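Local coordinates for protein putative mannose-6-phosphate isomerase YvyI (Bacillus subtilis, PDB 1QWR) that probably catalyses the zinc-dependent interconversion of D-mannose 6-phosphate and D-fructose 6-phosphate, as a type 1 mannose-6-phosphate isomerase, at residues F29-P34 and T87-V92. Numbering follows the deposited sequence.
Sequences FGYSIP and TKLLDV. With ACT (acetate ion), chain F.
Leu-89 lays its CD1 methyl over the middle of one face of the Phe-29 ring. Leu-89 CD1 lies 4.0 Å from the centroid of the Phe-29 ring and 9° off its normal, a well-centred CH-pi contact. The two side chains approach from opposite directions. Leu-89 CD2 reaches the rim of the same ring, 4.2 Å from Phe-29 CZ. Tyr-31 meets the same CD1 methyl differently, with the edge of its ring. Tyr-31 OH is 3.8 Å and Tyr-31 CE2 4.0 Å from Leu-89 CD1, which lies close to the plane of the Tyr-31 ring. In both aromatic residues the bond leaving the backbone points toward strand 85-92. With CG beside the backbone N (chi1 -72° in Phe-29, -63° in Tyr-31), one ring gives Leu-89 CD1 its face and the other its edge. Phe-29 CB in turn packs on one face of the Tyr-31 ring. The Tyr-31 hydroxyl is hydrogen-bonded to Gly-294 O and His-296 NE2, which hold the phenol end. Lys-293 makes a cation-pi contact with Phe-29. The contact thus packs the end of helix 24-29 and the loop that follows on strand 85-92, away from the zinc. No hydrogen bond joins the two segments, so the contact rests on dispersion and CH-pi attraction around one leucine methyl.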
loop_
_atom_site.group_PDB
_atom_site.type_symbol
_atom_site.label_atom_id
_atom_site.label_comp_id
_atom_site.label_asym_id
_atom_site.label_seq_id
_atom_site.Cartn_x
_atom_site.Cartn_y
_atom_site.Cartn_z
ATOM N N PHE A 29 -0.647 -0.695 16.601
ATOM C CA PHE A 29 0.568 0.044 16.254
ATOM C C PHE A 29 0.860 1.223 17.199
ATOM O O PHE A 29 1.881 1.916 17.044
ATOM C CB PHE A 29 0.480 0.557 14.798
ATOM C CG PHE A 29 0.602 -0.529 13.758
ATOM C CD1 PHE A 29 1.848 -0.961 13.328
ATOM C CD2 PHE A 29 -0.532 -1.167 13.260
ATOM C CE1 PHE A 29 1.978 -2.022 12.418
ATOM C CE2 PHE A 29 -0.415 -2.223 12.359
ATOM C CZ PHE A 29 0.836 -2.655 11.938
ATOM N N GLY A 30 -0.030 1.457 18.168
ATOM C CA GLY A 30 0.178 2.549 19.107
ATOM C C GLY A 30 -0.001 3.950 18.547
ATOM O O GLY A 30 0.356 4.956 19.198
ATOM N N TYR A 31 -0.565 4.041 17.351
ATOM C CA TYR A 31 -0.779 5.346 16.727
ATOM C C TYR A 31 -1.899 6.177 17.355
ATOM O O TYR A 31 -2.892 5.647 17.849
ATOM C CB TYR A 31 -1.150 5.187 15.249
ATOM C CG TYR A 31 -0.106 4.560 14.361
ATOM C CD1 TYR A 31 1.255 4.855 14.519
ATOM C CD2 TYR A 31 -0.486 3.734 13.298
ATOM C CE1 TYR A 31 2.210 4.346 13.627
ATOM C CE2 TYR A 31 0.454 3.227 12.419
ATOM C CZ TYR A 31 1.795 3.538 12.584
ATOM O OH TYR A 31 2.705 3.047 11.679
ATOM N N SER A 32 -1.737 7.493 17.292
ATOM C CA SER A 32 -2.761 8.418 17.766
ATOM C C SER A 32 -3.584 8.663 16.533
ATOM O O SER A 32 -3.088 9.256 15.582
ATOM C CB SER A 32 -2.145 9.739 18.220
ATOM O OG SER A 32 -1.470 9.562 19.438
ATOM N N ILE A 33 -4.836 8.222 16.529
ATOM C CA ILE A 33 -5.663 8.392 15.352
ATOM C C ILE A 33 -6.730 9.478 15.517
ATOM O O ILE A 33 -7.154 9.773 16.630
ATOM C CB ILE A 33 -6.302 7.051 14.960
ATOM C CG1 ILE A 33 -7.156 6.507 16.110
ATOM C CG2 ILE A 33 -5.193 6.029 14.624
ATOM C CD1 ILE A 33 -7.674 5.063 15.857
ATOM N N PRO A 34 -7.200 10.054 14.394
ATOM C CA PRO A 34 -8.208 11.122 14.323
ATOM C C PRO A 34 -9.603 10.771 14.798
ATOM O O PRO A 34 -10.316 11.638 15.313
ATOM C CB PRO A 34 -8.219 11.505 12.838
ATOM C CG PRO A 34 -6.928 10.888 12.291
ATOM C CD PRO A 34 -6.842 9.618 13.034
ATOM N N THR A 87 2.474 4.052 0.217
ATOM C CA THR A 87 2.341 2.883 1.073
ATOM C C THR A 87 1.399 3.205 2.216
ATOM O O THR A 87 1.563 4.221 2.898
ATOM C CB THR A 87 3.697 2.477 1.670
ATOM O OG1 THR A 87 4.640 2.256 0.609
ATOM C CG2 THR A 87 3.565 1.220 2.502
ATOM N N LYS A 88 0.450 2.308 2.446
ATOM C CA LYS A 88 -0.520 2.482 3.523
ATOM C C LYS A 88 -0.690 1.242 4.377
ATOM O O LYS A 88 -0.401 0.117 3.937
ATOM C CB LYS A 88 -1.910 2.756 2.950
ATOM C CG LYS A 88 -2.023 3.957 2.033
ATOM C CD LYS A 88 -3.464 3.989 1.480
ATOM C CE LYS A 88 -3.656 5.047 0.397
ATOM N NZ LYS A 88 -5.092 5.039 -0.017
ATOM N N LEU A 89 -1.163 1.476 5.604
ATOM C CA LEU A 89 -1.573 0.418 6.532
ATOM C C LEU A 89 -3.098 0.602 6.540
ATOM O O LEU A 89 -3.587 1.736 6.744
ATOM C CB LEU A 89 -1.010 0.638 7.939
ATOM C CG LEU A 89 0.414 0.107 8.122
ATOM C CD1 LEU A 89 0.922 0.537 9.516
ATOM C CD2 LEU A 89 0.441 -1.431 7.991
ATOM N N LEU A 90 -3.848 -0.484 6.305
ATOM C CA LEU A 90 -5.306 -0.408 6.236
ATOM C C LEU A 90 -5.981 -1.232 7.328
ATOM O O LEU A 90 -5.682 -2.416 7.488
ATOM C CB LEU A 90 -5.803 -0.931 4.888
ATOM C CG LEU A 90 -5.165 -0.345 3.624
ATOM C CD1 LEU A 90 -5.679 -1.095 2.397
ATOM C CD2 LEU A 90 -5.486 1.125 3.531
ATOM N N ASP A 91 -6.882 -0.589 8.063
ATOM C CA ASP A 91 -7.638 -1.243 9.127
ATOM C C ASP A 91 -9.020 -1.472 8.535
ATOM O O ASP A 91 -9.899 -0.582 8.600
ATOM C CB ASP A 91 -7.741 -0.315 10.343
ATOM C CG ASP A 91 -8.616 -0.892 11.450
ATOM O OD1 ASP A 91 -9.037 -2.071 11.347
ATOM O OD2 ASP A 91 -8.874 -0.141 12.418
ATOM N N VAL A 92 -9.188 -2.640 7.923
ATOM C CA VAL A 92 -10.452 -2.974 7.276
ATOM C C VAL A 92 -11.358 -3.684 8.284
ATOM O O VAL A 92 -11.410 -4.915 8.344
ATOM C CB VAL A 92 -10.213 -3.864 6.041
ATOM C CG1 VAL A 92 -11.510 -3.975 5.204
ATOM C CG2 VAL A 92 -9.100 -3.267 5.155
HETATM C C ACT F . -5.467 8.505 20.819
HETATM O O ACT F . -4.478 9.244 21.082
HETATM O OXT ACT F . -5.865 8.248 19.645
HETATM C CH3 ACT F . -6.050 7.689 21.966
#